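PDB 3RNS: cupin 2 conserved barrel domain protein from Leptotrichia buccalis, which is of unknown function but contains a cupin-type conserved beta-barrel domain, a fold that in many relatives holds a metal ion or a small ligand. Local coordinates for residues E8-I13 with K191-K196; N14-I19 with C63-G68; G140-K145 with E164-H169; M158-G163 with F218-I223; D181-Y186 with A213-F218. One frame throughout, in Å; residues are numbered along the deposited sequence.

In the fold
Contacts 3, 4 and 5 lie together in the C-terminal barrel; contact 4 is about 7 Å, centre to centre, from each of the other two. Contacts 4 and 5 share Phe218, where strand 218-225 begins. Strands 142-150, 153-160 and 218-225 belong to a six-stranded antiparallel sheet, strands 165-169, 183-188 and 191-196 to a four-stranded one. Contact 1 brings the N-terminal loop onto strand 191-196, the neighbour of strand 183-188 in contact 5. Next along the chain, contact 2 lies nested inside the loop that contact 1 closes, its centre about 18 Å away, among the strands of the N-terminal half. The N-terminal residues thus tie the two halves together.

Contact 1: residues E8-I13 with K191-K196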
# COMPACT_ATOMS: atom_id res chain seq x y z
N GLU A 8 -15.13 0.46 2.94
CA GLU A 8 -15.48 0.02 4.28
C GLU A 8 -14.24 -0.17 5.18
O GLU A 8 -13.24 -0.72 4.72
CB GLU A 8 -16.26 -1.29 4.20
CG GLU A 8 -17.78 -1.10 4.22
CD GLU A 8 -18.51 -2.43 4.34
OE1 GLU A 8 -19.31 -2.63 5.29
OE2 GLU A 8 -18.22 -3.30 3.48
N VAL A 9 -14.32 0.28 6.43
CA VAL A 9 -13.29 0.10 7.42
C VAL A 9 -13.42 -1.22 8.19
O VAL A 9 -14.47 -1.85 8.19
CB VAL A 9 -13.23 1.31 8.37
CG1 VAL A 9 -13.16 2.56 7.52
CG2 VAL A 9 -14.46 1.37 9.37
N ALA A 10 -12.31 -1.65 8.79
CA ALA A 10 -12.27 -2.77 9.73
C ALA A 10 -12.76 -4.05 9.06
O ALA A 10 -13.46 -4.84 9.69
CB ALA A 10 -13.09 -2.45 11.00
N LYS A 11 -12.38 -4.23 7.79
CA LYS A 11 -12.84 -5.34 6.97
C LYS A 11 -11.75 -5.70 5.95
O LYS A 11 -11.18 -4.81 5.32
CB LYS A 11 -14.12 -4.90 6.25
CG LYS A 11 -14.58 -5.78 5.10
CD LYS A 11 -15.89 -5.29 4.47
CE LYS A 11 -17.14 -5.84 5.20
NZ LYS A 11 -17.52 -5.15 6.51
N PRO A 12 -11.45 -7.01 5.77
CA PRO A 12 -10.46 -7.40 4.75
C PRO A 12 -11.04 -7.21 3.36
O PRO A 12 -12.18 -7.54 3.16
CB PRO A 12 -10.21 -8.87 5.02
CG PRO A 12 -11.44 -9.33 5.68
CD PRO A 12 -11.93 -8.17 6.53
N ILE A 13 -10.26 -6.63 2.46
CA ILE A 13 -10.63 -6.37 1.09
C ILE A 13 -9.51 -6.82 0.19
O ILE A 13 -8.34 -6.48 0.43
CB ILE A 13 -10.86 -4.83 0.82
CG1 ILE A 13 -11.94 -4.29 1.76
CG2 ILE A 13 -11.26 -4.59 -0.69
CD1 ILE A 13 -11.84 -2.78 2.07
N LYS A 191 -13.07 -5.69 17.81
CA LYS A 191 -13.53 -6.64 16.81
C LYS A 191 -12.42 -7.25 15.93
O LYS A 191 -11.73 -6.53 15.26
CB LYS A 191 -14.49 -5.97 15.90
CG LYS A 191 -15.05 -6.92 14.91
CD LYS A 191 -15.66 -6.15 13.83
CE LYS A 191 -14.66 -5.82 12.76
NZ LYS A 191 -15.36 -4.99 11.77
N PRO A 192 -12.30 -8.60 15.90
CA PRO A 192 -11.27 -9.35 15.17
C PRO A 192 -11.59 -9.68 13.71
O PRO A 192 -12.75 -9.86 13.35
CB PRO A 192 -11.15 -10.65 15.97
CG PRO A 192 -12.40 -10.74 16.78
CD PRO A 192 -13.23 -9.52 16.57
N PHE A 193 -10.57 -9.69 12.87
CA PHE A 193 -10.73 -10.11 11.49
C PHE A 193 -9.35 -10.44 10.98
O PHE A 193 -8.31 -9.89 11.46
CB PHE A 193 -11.44 -9.03 10.64
CG PHE A 193 -10.79 -7.67 10.69
CD1 PHE A 193 -11.07 -6.79 11.70
CD2 PHE A 193 -9.91 -7.29 9.72
CE1 PHE A 193 -10.46 -5.55 11.75
CE2 PHE A 193 -9.33 -6.04 9.73
CZ PHE A 193 -9.58 -5.18 10.78
N ILE A 194 -9.33 -11.42 10.10
CA ILE A 194 -8.11 -11.89 9.53
C ILE A 194 -7.91 -11.17 8.21
O ILE A 194 -8.85 -11.08 7.38
CB ILE A 194 -8.19 -13.39 9.17
CG1 ILE A 194 -8.55 -14.22 10.39
CG2 ILE A 194 -6.89 -13.82 8.48
CD1 ILE A 194 -7.70 -14.02 11.51
N VAL A 195 -6.69 -10.72 7.98
CA VAL A 195 -6.26 -10.18 6.69
C VAL A 195 -5.18 -11.10 6.13
O VAL A 195 -4.15 -11.32 6.76
CB VAL A 195 -5.76 -8.75 6.85
CG1 VAL A 195 -5.39 -8.12 5.48
CG2 VAL A 195 -6.83 -7.93 7.54
N LYS A 196 -5.48 -11.72 4.99
CA LYS A 196 -4.61 -12.67 4.37
C LYS A 196 -3.69 -12.02 3.37
O LYS A 196 -3.85 -10.84 3.01
CB LYS A 196 -5.43 -13.70 3.65
CG LYS A 196 -6.36 -14.45 4.59
CD LYS A 196 -7.17 -15.45 3.74
CE LYS A 196 -8.08 -16.33 4.59
NZ LYS A 196 -7.45 -16.74 5.90
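Phe193 is the bump around which the loop 8-13 bends. Its CG lies between the backbone N and the carbonyl carbon (chi1 54°), and the ring reaches toward the hollow formed by Ala10, Lys11 and Pro12. Ala10 O stands 3.6 Å above one face of the Phe193 ring, displaced toward the rim, and Lys11 N lies over the same face. Pro12 comes in at a slant, its CD 3.9 Å from Phe193 CD2. The CB-CG edge of the proline settles on the strand backbone, with Pro12 CB 3.5 Å from Ile194 O and a looser approach to Val195 CG2. Past the aromatic ring, Lys191 bends at chi3 (88°), which turns CE back toward the loop; NZ then donates to Ala10 O at 2.8 Å, tilted 17° from the carbonyl plane. The same amine lies 3.5 Å from Ala10 CB, at the turn where Ala10 takes positive phi. An alanine in place of Phe193 would probably open a gap beneath the loop and leave Pro12 CD and the Ala10 carbonyl without the ring they rest on. Ala10 and Ile13 also make backbone bonds to Val202 and Ser200. The N-terminal segment therefore runs beside strand 199-203 and packs against the edge strand 191-196 of the facing sheet, bridging two sheets of the C-terminal cupin beta-barrel.

Contact 2: residues N14-I19 with C63-G68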
# COMPACT_ATOMS: atom_id res chain seq x y z
N ASN A 14 -9.85 -7.57 -0.85
CA ASN A 14 -8.89 -7.97 -1.84
C ASN A 14 -8.85 -6.97 -3.02
O ASN A 14 -9.73 -7.00 -3.87
CB ASN A 14 -9.23 -9.37 -2.30
CG ASN A 14 -8.33 -9.89 -3.39
OD1 ASN A 14 -7.36 -9.27 -3.80
ND2 ASN A 14 -8.71 -11.05 -3.93
N PHE A 15 -7.81 -6.12 -3.09
CA PHE A 15 -7.75 -5.07 -4.15
C PHE A 15 -7.67 -5.68 -5.52
O PHE A 15 -8.20 -5.12 -6.47
CB PHE A 15 -6.58 -4.10 -3.92
CG PHE A 15 -6.78 -3.20 -2.73
CD1 PHE A 15 -8.02 -3.05 -2.15
CD2 PHE A 15 -5.72 -2.48 -2.20
CE1 PHE A 15 -8.22 -2.16 -1.10
CE2 PHE A 15 -5.91 -1.62 -1.16
CZ PHE A 15 -7.15 -1.45 -0.60
N ASN A 16 -7.04 -6.85 -5.63
CA ASN A 16 -7.03 -7.53 -6.89
C ASN A 16 -8.46 -7.81 -7.47
O ASN A 16 -8.70 -7.76 -8.68
CB ASN A 16 -6.17 -8.82 -6.82
CG ASN A 16 -5.21 -8.89 -7.98
OD1 ASN A 16 -5.58 -8.61 -9.16
ND2 ASN A 16 -3.92 -9.11 -7.64
N ARG A 17 -9.41 -8.05 -6.59
CA ARG A 17 -10.78 -8.27 -6.99
C ARG A 17 -11.50 -6.93 -7.06
O ARG A 17 -12.43 -6.79 -7.83
CB ARG A 17 -11.48 -9.18 -5.95
CG ARG A 17 -12.91 -9.40 -6.17
CD ARG A 17 -13.07 -10.21 -7.51
NE ARG A 17 -14.47 -10.41 -7.85
CZ ARG A 17 -15.25 -9.54 -8.47
NH1 ARG A 17 -14.80 -8.36 -8.87
NH2 ARG A 17 -16.49 -9.88 -8.70
N LEU A 18 -11.13 -5.98 -6.21
CA LEU A 18 -11.88 -4.70 -6.13
C LEU A 18 -11.73 -3.91 -7.39
O LEU A 18 -12.67 -3.30 -7.83
CB LEU A 18 -11.42 -3.84 -4.97
CG LEU A 18 -12.25 -2.57 -4.68
CD1 LEU A 18 -13.74 -2.82 -4.32
CD2 LEU A 18 -11.58 -1.87 -3.57
N ILE A 19 -10.56 -3.93 -7.99
CA ILE A 19 -10.30 -3.08 -9.16
C ILE A 19 -9.77 -3.92 -10.31
O ILE A 19 -8.81 -4.69 -10.17
CB ILE A 19 -9.35 -1.86 -8.84
CG1 ILE A 19 -9.34 -0.84 -9.98
CG2 ILE A 19 -7.86 -2.32 -8.49
CD1 ILE A 19 -8.97 0.62 -9.58
N CYS A 63 3.06 -2.23 -6.36
CA CYS A 63 2.46 -3.03 -7.42
C CYS A 63 1.93 -4.33 -6.85
O CYS A 63 2.68 -5.11 -6.22
CB CYS A 63 3.49 -3.30 -8.52
SG CYS A 63 2.93 -4.38 -9.78
N PHE A 64 0.64 -4.57 -7.04
CA PHE A 64 0.02 -5.79 -6.57
C PHE A 64 -0.49 -6.72 -7.69
O PHE A 64 -1.19 -7.70 -7.41
CB PHE A 64 -1.06 -5.44 -5.51
CG PHE A 64 -2.25 -4.63 -6.00
CD1 PHE A 64 -2.24 -3.22 -5.98
CD2 PHE A 64 -3.42 -5.28 -6.39
CE1 PHE A 64 -3.32 -2.53 -6.39
CE2 PHE A 64 -4.53 -4.57 -6.78
CZ PHE A 64 -4.48 -3.20 -6.80
N ASN A 65 -0.12 -6.45 -8.93
CA ASN A 65 -0.45 -7.35 -10.05
C ASN A 65 0.30 -6.90 -11.26
O ASN A 65 0.35 -5.69 -11.57
CB ASN A 65 -1.96 -7.33 -10.44
CG ASN A 65 -2.40 -8.61 -11.19
OD1 ASN A 65 -2.53 -9.67 -10.60
ND2 ASN A 65 -2.68 -8.48 -12.49
N GLY A 66 0.81 -7.89 -11.97
CA GLY A 66 1.35 -7.66 -13.29
C GLY A 66 2.73 -7.07 -13.33
O GLY A 66 3.49 -7.15 -12.36
N ASN A 67 3.03 -6.48 -14.48
CA ASN A 67 4.37 -6.02 -14.82
C ASN A 67 4.24 -4.77 -15.60
O ASN A 67 3.39 -4.72 -16.44
CB ASN A 67 5.06 -7.02 -15.78
CG ASN A 67 5.42 -8.30 -15.11
OD1 ASN A 67 6.39 -8.36 -14.35
ND2 ASN A 67 4.62 -9.34 -15.35
N GLY A 68 5.14 -3.83 -15.40
CA GLY A 68 5.21 -2.66 -16.25
C GLY A 68 6.54 -1.96 -16.26
O GLY A 68 7.52 -2.46 -15.71
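Phe64 points its ring at the single-turn helix 15-18. From CB, CG stands between the backbone N and the carbonyl carbon (chi1 64°), and the CD2-CE2-CZ side of the ring does the touching. CD2 lies 4.0 Å from Asn16 N, CE2 comes to 3.6 Å from Phe15 CB, and CZ, at the tip, has Ile19 CG2 at 3.9 Å. That methyl meets the ring at its edge, in plane, whereas Phe15 CB approaches obliquely. Asn14 is the N-cap of the helix, its OD1 accepting a weak bond from Asn16 N; the capped turn lies against the antiparallel sheet of the N-terminal half, where Leu41 touches Phe15, Ile19 and Phe64 alike. An alanine in place of Phe64 would probably open a gap between helix and sheet and take the ring away from Phe15 CB and Ile19 CG2. Beside the ring, Asn16 ND2 makes a weak bond to Asn65 OD1 (3.3 Å, 146° at the hydrogen), the two amide planes standing 86° apart. Asn16 ND2 is also 3.1 Å from Phe64 O. The other ends of the amides are held separately, Asn16 OD1 by Lys102 NZ and Asn65 ND2 by Asn100 O.

Contact 3: residues G140-K145 with E164-H169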
# COMPACT_ATOMS: atom_id res chain seq x y z
N GLY A 140 10.47 -14.75 17.51
CA GLY A 140 9.92 -14.10 18.71
C GLY A 140 9.88 -12.59 18.59
O GLY A 140 9.59 -11.93 19.57
N LYS A 141 10.12 -12.04 17.38
CA LYS A 141 10.33 -10.60 17.20
C LYS A 141 9.40 -9.97 16.19
O LYS A 141 8.82 -10.65 15.33
CB LYS A 141 11.78 -10.32 16.80
CG LYS A 141 12.71 -10.68 17.90
CD LYS A 141 14.11 -10.81 17.49
CE LYS A 141 14.94 -11.26 18.67
NZ LYS A 141 16.27 -11.67 18.06
N ILE A 142 9.23 -8.65 16.35
CA ILE A 142 8.63 -7.76 15.33
C ILE A 142 9.76 -6.89 14.81
O ILE A 142 10.53 -6.32 15.61
CB ILE A 142 7.58 -6.86 15.93
CG1 ILE A 142 6.46 -7.69 16.56
CG2 ILE A 142 6.97 -5.87 14.86
CD1 ILE A 142 5.28 -6.87 17.24
N VAL A 143 9.96 -6.87 13.50
CA VAL A 143 11.01 -6.06 12.87
C VAL A 143 10.29 -5.02 12.07
O VAL A 143 9.43 -5.36 11.25
CB VAL A 143 11.89 -6.86 11.90
CG1 VAL A 143 13.01 -5.93 11.33
CG2 VAL A 143 12.46 -8.09 12.64
N SER A 144 10.60 -3.76 12.31
CA SER A 144 9.89 -2.65 11.64
C SER A 144 10.92 -1.75 10.93
O SER A 144 11.96 -1.45 11.48
CB SER A 144 9.04 -1.89 12.67
OG SER A 144 8.72 -0.53 12.33
N LYS A 145 10.65 -1.38 9.68
CA LYS A 145 11.51 -0.49 8.90
C LYS A 145 10.62 0.60 8.33
O LYS A 145 9.70 0.32 7.52
CB LYS A 145 12.14 -1.19 7.72
CG LYS A 145 13.33 -2.00 7.96
CD LYS A 145 14.32 -1.90 6.77
CE LYS A 145 15.50 -2.87 6.97
NZ LYS A 145 15.82 -3.59 5.71
N GLU A 164 3.64 -12.92 18.18
CA GLU A 164 3.88 -11.51 18.52
C GLU A 164 2.64 -10.68 18.22
O GLU A 164 1.84 -11.04 17.38
CB GLU A 164 5.13 -10.93 17.80
CG GLU A 164 6.47 -11.09 18.58
CD GLU A 164 6.61 -10.19 19.85
OE1 GLU A 164 5.96 -9.12 19.98
OE2 GLU A 164 7.38 -10.58 20.73
N SER A 165 2.48 -9.57 18.94
CA SER A 165 1.33 -8.73 18.84
C SER A 165 1.65 -7.30 19.21
O SER A 165 2.59 -7.05 19.94
CB SER A 165 0.21 -9.22 19.81
OG SER A 165 0.62 -9.17 21.17
N LEU A 166 0.84 -6.37 18.72
CA LEU A 166 0.77 -5.04 19.26
C LEU A 166 -0.51 -4.90 20.09
O LEU A 166 -1.60 -5.28 19.64
CB LEU A 166 0.74 -4.03 18.12
CG LEU A 166 1.86 -4.15 17.07
CD1 LEU A 166 1.66 -3.05 15.99
CD2 LEU A 166 3.18 -4.00 17.79
N ASP A 167 -0.37 -4.32 21.26
CA ASP A 167 -1.50 -4.00 22.13
C ASP A 167 -2.35 -2.89 21.51
O ASP A 167 -1.86 -2.14 20.67
CB ASP A 167 -0.98 -3.50 23.49
CG ASP A 167 -0.23 -4.57 24.28
OD1 ASP A 167 -0.61 -5.76 24.18
OD2 ASP A 167 0.74 -4.21 25.01
N PRO A 168 -3.62 -2.76 21.96
CA PRO A 168 -4.50 -1.76 21.40
C PRO A 168 -3.90 -0.36 21.47
O PRO A 168 -3.36 0.03 22.51
CB PRO A 168 -5.73 -1.83 22.31
CG PRO A 168 -5.75 -3.20 22.82
CD PRO A 168 -4.28 -3.49 23.06
N HIS A 169 -4.01 0.38 20.38
CA HIS A 169 -3.50 1.76 20.34
C HIS A 169 -4.27 2.56 19.26
O HIS A 169 -5.07 1.99 18.52
CB HIS A 169 -1.99 1.79 20.08
CG HIS A 169 -1.57 1.14 18.80
ND1 HIS A 169 -1.63 -0.23 18.59
CD2 HIS A 169 -1.09 1.67 17.65
CE1 HIS A 169 -1.22 -0.51 17.37
NE2 HIS A 169 -0.87 0.62 16.78
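Gly140 and Glu164 mark the nearest approach of the two backbones, with CA atoms 6.6 Å apart and the touching parts diverging by 36°, so side chains rather than strand pairing bridge the space. Ile142 is the main one. Its CG1 lies anti to the carbonyl carbon (chi1 -59°), and the chain runs out straight from there to CD1. That methyl fits between two residues of the other segment: it is 3.6 Å from Leu166 CD2 and 3.8 Å from Ser165 O. Nearer the root, Ile142 CG1 rests 3.7 Å from Glu164 CB. Leu166 turns its CD2 inward to complete an oblique apolar contact with Ile142. Glu164 folds back at chi2 over the Gly140 carbonyl, but it was modelled in two conformers, and the close approach of its OE2 to Gly140 O, both acceptors, is doubtful. Further along, beyond the contact itself, His169 ND1 donates to Asp167 O at 2.8 Å. The oxygen lies in the imidazole plane, and the bond pins the ring across the corner at Pro168. His169 also meets His209 edge to face, in a region where many cupins carry metal-binding histidines; nothing here establishes that this protein does the same. Backbone bonds put the two segments in different sheets: Lys141 and Val143 pair with Trp161 and Ser159, Glu164 and Leu166 with Ala213 and Val211. Ile142 and Leu166 thus join outermost strands of two antiparallel sheets, an edge-to-edge closure fitting the cupin beta-barrel.

Contact 4: residues M158-G163 with F218-I223; sequences MSFWKG and FKMLLI
Met158 and Met220, both selenomethionine, are joined by a reciprocal pair of backbone bonds, Met158 N to Met220 O at 2.9 Å and Met220 N to Met158 O at 3.0 Å. Phe160 and Phe218 repeat the pattern; Phe160 N to Phe218 O is the shorter of their two bonds at 2.8 Å. Between these hydrogen-bonded pairs lies the non-hydrogen-bonded pair Ser159 and Lys219, where Ser159 CB packs 3.8 Å from Lys219 CG. Their polar ends bond a loop, Ser159 OG to Glu136 O and Lys219 NZ to Val135 O and Ala132 O. This is a regular antiparallel ladder within the six-stranded sheet of the cupin barrel, strand 153-160 being flanked by 142-150 and 218-225. On the opposite face from Ser159, Phe160 and Phe218 lie side by side, pointing the same way, in an offset stack with ring centroids 4.5 Å apart and planes 13° from parallel. Phe218 CG stands between its backbone N and carbonyl carbon (chi1 84°), Phe160 CG anti to its carbonyl carbon. Phe218 CZ sits 3.5 Å above the Phe160 ring, displaced toward its rim. Met220 adds a Met-aromatic contact, SE lying 4.0 Å from Phe160 CE1 and approaching obliquely.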
# COMPACT_ATOMS: atom_id res chain seq x y z
N MSE A 158 6.64 -4.13 8.22
CA MSE A 158 6.87 -4.88 9.47
C MSE A 158 6.76 -6.36 9.25
O MSE A 158 5.93 -6.80 8.47
CB MSE A 158 5.87 -4.48 10.55
CG MSE A 158 5.61 -2.95 10.62
SE MSE A 158 4.33 -2.47 12.07
CE MSE A 158 5.35 -2.96 13.57
N SER A 159 7.61 -7.12 9.93
CA SER A 159 7.48 -8.59 10.01
C SER A 159 7.14 -8.97 11.45
O SER A 159 7.67 -8.36 12.42
CB SER A 159 8.75 -9.31 9.55
OG SER A 159 9.84 -9.07 10.45
N PHE A 160 6.24 -9.94 11.60
CA PHE A 160 5.77 -10.40 12.91
C PHE A 160 6.04 -11.91 12.93
O PHE A 160 5.58 -12.65 12.02
CB PHE A 160 4.26 -10.22 13.10
CG PHE A 160 3.79 -8.82 13.33
CD1 PHE A 160 3.81 -7.87 12.31
CD2 PHE A 160 3.24 -8.45 14.58
CE1 PHE A 160 3.32 -6.56 12.53
CE2 PHE A 160 2.77 -7.14 14.78
CZ PHE A 160 2.84 -6.21 13.78
N TRP A 161 6.77 -12.38 13.92
CA TRP A 161 6.85 -13.81 14.17
C TRP A 161 5.55 -14.24 14.84
O TRP A 161 4.99 -13.52 15.66
CB TRP A 161 8.05 -14.14 15.05
CG TRP A 161 8.36 -15.57 15.07
CD1 TRP A 161 7.93 -16.49 16.00
CD2 TRP A 161 9.16 -16.30 14.12
NE1 TRP A 161 8.43 -17.72 15.70
CE2 TRP A 161 9.16 -17.64 14.54
CE3 TRP A 161 9.89 -15.93 12.98
CZ2 TRP A 161 9.87 -18.64 13.84
CZ3 TRP A 161 10.55 -16.93 12.26
CH2 TRP A 161 10.56 -18.27 12.71
N LYS A 162 5.10 -15.44 14.52
CA LYS A 162 3.90 -16.02 15.15
C LYS A 162 3.92 -15.86 16.65
O LYS A 162 4.94 -16.11 17.31
CB LYS A 162 3.85 -17.50 14.80
CG LYS A 162 2.72 -18.21 15.46
CD LYS A 162 2.75 -19.65 15.17
CE LYS A 162 1.56 -20.32 15.82
NZ LYS A 162 1.70 -21.77 15.56
N GLY A 163 2.81 -15.40 17.22
CA GLY A 163 2.74 -15.14 18.66
C GLY A 163 3.03 -13.73 19.05
O GLY A 163 2.78 -13.37 20.18
N PHE A 218 3.71 -13.25 9.71
CA PHE A 218 3.20 -12.41 8.63
C PHE A 218 4.01 -11.14 8.45
O PHE A 218 4.76 -10.71 9.34
CB PHE A 218 1.66 -12.15 8.77
CG PHE A 218 1.30 -11.02 9.68
CD1 PHE A 218 1.02 -9.78 9.16
CD2 PHE A 218 1.23 -11.19 11.06
CE1 PHE A 218 0.72 -8.72 9.99
CE2 PHE A 218 0.89 -10.16 11.89
CZ PHE A 218 0.65 -8.89 11.35
N LYS A 219 3.88 -10.54 7.27
CA LYS A 219 4.45 -9.23 7.00
C LYS A 219 3.34 -8.29 6.49
O LYS A 219 2.40 -8.73 5.79
CB LYS A 219 5.58 -9.32 5.93
CG LYS A 219 6.79 -10.08 6.36
CD LYS A 219 7.79 -10.25 5.23
CE LYS A 219 8.90 -11.12 5.65
NZ LYS A 219 9.91 -11.23 4.61
N MSE A 220 3.48 -7.02 6.82
CA MSE A 220 2.57 -6.02 6.35
C MSE A 220 3.25 -4.69 6.03
O MSE A 220 4.29 -4.34 6.57
CB MSE A 220 1.53 -5.76 7.44
CG MSE A 220 2.17 -5.41 8.82
SE MSE A 220 0.88 -4.59 10.12
CE MSE A 220 0.77 -2.91 9.27
N LEU A 221 2.62 -3.96 5.13
CA LEU A 221 2.89 -2.59 4.87
C LEU A 221 1.78 -1.74 5.50
O LEU A 221 0.57 -2.00 5.30
CB LEU A 221 2.91 -2.33 3.35
CG LEU A 221 2.88 -0.88 2.80
CD1 LEU A 221 4.19 -0.10 3.14
CD2 LEU A 221 2.56 -0.94 1.27
N LEU A 222 2.20 -0.70 6.19
CA LEU A 222 1.28 0.25 6.84
C LEU A 222 1.43 1.61 6.18
O LEU A 222 2.55 2.16 6.10
CB LEU A 222 1.61 0.38 8.33
CG LEU A 222 0.84 1.50 9.12
CD1 LEU A 222 -0.62 1.08 9.29
CD2 LEU A 222 1.47 1.84 10.47
N ILE A 223 0.30 2.17 5.73
CA ILE A 223 0.29 3.49 5.13
C ILE A 223 -0.69 4.27 5.98
O ILE A 223 -1.92 4.02 5.94
CB ILE A 223 -0.16 3.51 3.64
CG1 ILE A 223 0.71 2.60 2.73
CG2 ILE A 223 -0.13 4.98 3.06
CD1 ILE A 223 -0.01 2.21 1.42

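Contact 5: residues D181-Y186 with A213-F218; sequences DGEGKY and AETENF
Asp181 offers its carbonyl to Phe218, with O 3.2 Å from Phe218 CA in a CA-H...O contact. Gly182 follows with positive phi, and its CA points a hydrogen almost straight at Asn217 O, 3.6 Å away; a CB here would clash with that oxygen. Glu183 O accepts from a water that in turn accepts from Thr215 N, bridging strand and loop. The Glu183 side chain crosses Glu216 at about a right angle, with OE2 only 4.1 Å from Glu216 OE2, a proximity probably eased by the salt bridge from Lys196 NZ to Glu183 OE2. Gly184 CA sits over the centre of the Phe218 ring, 3.7 Å above its plane, as a CH-pi contact; again a CB would strike the ring. Lys185 crosses Glu214 at a slant, its CG anti to the backbone N (chi1 179°), and makes a salt bridge, NZ to OE2 at 3.0 Å, from above the carboxylate plane (61° out of it); the amine also bonds Tyr187 OH. Tyr186 leaves its buried OH 3.5 Å from Phe218 CE1, with no polar partner in the model. Residues 213-217, linking strands 209-212 and 218-225, fold against strand 183-188, which lies between 209-212 and 191-196 in the four-stranded sheet.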
# COMPACT_ATOMS: atom_id res chain seq x y z
N ASP A 181 2.68 -11.20 3.18
CA ASP A 181 3.10 -12.58 3.36
C ASP A 181 2.38 -13.11 4.58
O ASP A 181 2.18 -12.38 5.56
CB ASP A 181 4.62 -12.68 3.59
CG ASP A 181 5.11 -14.16 3.68
OD1 ASP A 181 4.79 -14.92 2.75
OD2 ASP A 181 5.80 -14.55 4.66
N GLY A 182 1.94 -14.35 4.52
CA GLY A 182 1.20 -14.97 5.62
C GLY A 182 -0.18 -14.37 5.84
O GLY A 182 -0.86 -14.00 4.90
N GLU A 183 -0.60 -14.30 7.09
CA GLU A 183 -1.86 -13.70 7.40
C GLU A 183 -1.82 -13.22 8.80
O GLU A 183 -1.11 -13.78 9.66
CB GLU A 183 -3.04 -14.64 7.15
CG GLU A 183 -3.11 -15.80 8.02
CD GLU A 183 -4.42 -16.64 7.85
OE1 GLU A 183 -5.10 -16.86 8.90
OE2 GLU A 183 -4.72 -17.11 6.71
N GLY A 184 -2.52 -12.12 9.02
CA GLY A 184 -2.52 -11.45 10.31
C GLY A 184 -3.90 -11.28 10.87
O GLY A 184 -4.90 -11.24 10.12
N LYS A 185 -3.98 -11.24 12.19
CA LYS A 185 -5.25 -11.06 12.86
C LYS A 185 -5.32 -9.66 13.40
O LYS A 185 -4.53 -9.28 14.29
CB LYS A 185 -5.43 -12.06 13.96
CG LYS A 185 -6.75 -11.87 14.68
CD LYS A 185 -7.12 -13.16 15.38
CE LYS A 185 -8.37 -13.04 16.24
NZ LYS A 185 -8.19 -13.86 17.49
N TYR A 186 -6.22 -8.87 12.86
CA TYR A 186 -6.35 -7.48 13.30
C TYR A 186 -7.57 -7.28 14.17
O TYR A 186 -8.49 -8.09 14.15
CB TYR A 186 -6.43 -6.54 12.11
CG TYR A 186 -5.15 -6.44 11.36
CD1 TYR A 186 -4.30 -5.36 11.54
CD2 TYR A 186 -4.78 -7.42 10.45
CE1 TYR A 186 -3.12 -5.27 10.82
CE2 TYR A 186 -3.59 -7.35 9.77
CZ TYR A 186 -2.78 -6.27 9.94
OH TYR A 186 -1.59 -6.19 9.24
N ALA A 213 0.09 -11.89 15.27
CA ALA A 213 0.43 -13.02 14.40
C ALA A 213 -0.13 -14.28 15.05
O ALA A 213 0.55 -15.00 15.77
CB ALA A 213 1.99 -13.11 14.19
N GLU A 214 -1.40 -14.55 14.83
CA GLU A 214 -2.10 -15.56 15.60
C GLU A 214 -1.76 -16.99 15.18
O GLU A 214 -1.42 -17.78 16.00
CB GLU A 214 -3.61 -15.34 15.44
CG GLU A 214 -4.47 -16.32 16.26
CD GLU A 214 -5.95 -16.36 15.79
OE1 GLU A 214 -6.23 -16.33 14.55
OE2 GLU A 214 -6.82 -16.42 16.68
N THR A 215 -1.83 -17.31 13.90
CA THR A 215 -1.65 -18.68 13.41
C THR A 215 -0.33 -18.85 12.65
O THR A 215 0.11 -19.97 12.44
CB THR A 215 -2.76 -19.04 12.41
OG1 THR A 215 -2.78 -18.04 11.39
CG2 THR A 215 -4.14 -19.09 13.09
N GLU A 216 0.31 -17.77 12.21
CA GLU A 216 1.59 -17.93 11.51
C GLU A 216 2.31 -16.59 11.38
O GLU A 216 1.78 -15.57 11.75
CB GLU A 216 1.34 -18.48 10.11
CG GLU A 216 0.51 -17.52 9.22
CD GLU A 216 0.06 -18.19 7.87
OE1 GLU A 216 0.86 -18.23 6.89
OE2 GLU A 216 -1.11 -18.65 7.80
N ASN A 217 3.54 -16.64 10.90
CA ASN A 217 4.30 -15.42 10.67
C ASN A 217 3.63 -14.57 9.60
O ASN A 217 3.05 -15.09 8.66
CB ASN A 217 5.73 -15.69 10.22
CG ASN A 217 6.53 -16.66 11.12
OD1 ASN A 217 6.29 -16.82 12.32
ND2 ASN A 217 7.54 -17.27 10.52
N PHE A 218 3.71 -13.25 9.71
CA PHE A 218 3.20 -12.41 8.63
C PHE A 218 4.01 -11.14 8.45
O PHE A 218 4.76 -10.71 9.34
CB PHE A 218 1.66 -12.15 8.77
CG PHE A 218 1.30 -11.02 9.68
CD1 PHE A 218 1.02 -9.78 9.16
CD2 PHE A 218 1.23 -11.19 11.06
CE1 PHE A 218 0.72 -8.72 9.99
CE2 PHE A 218 0.89 -10.16 11.89
CZ PHE A 218 0.65 -8.89 11.35
O HOH W 1 -2.08 -14.85 12.05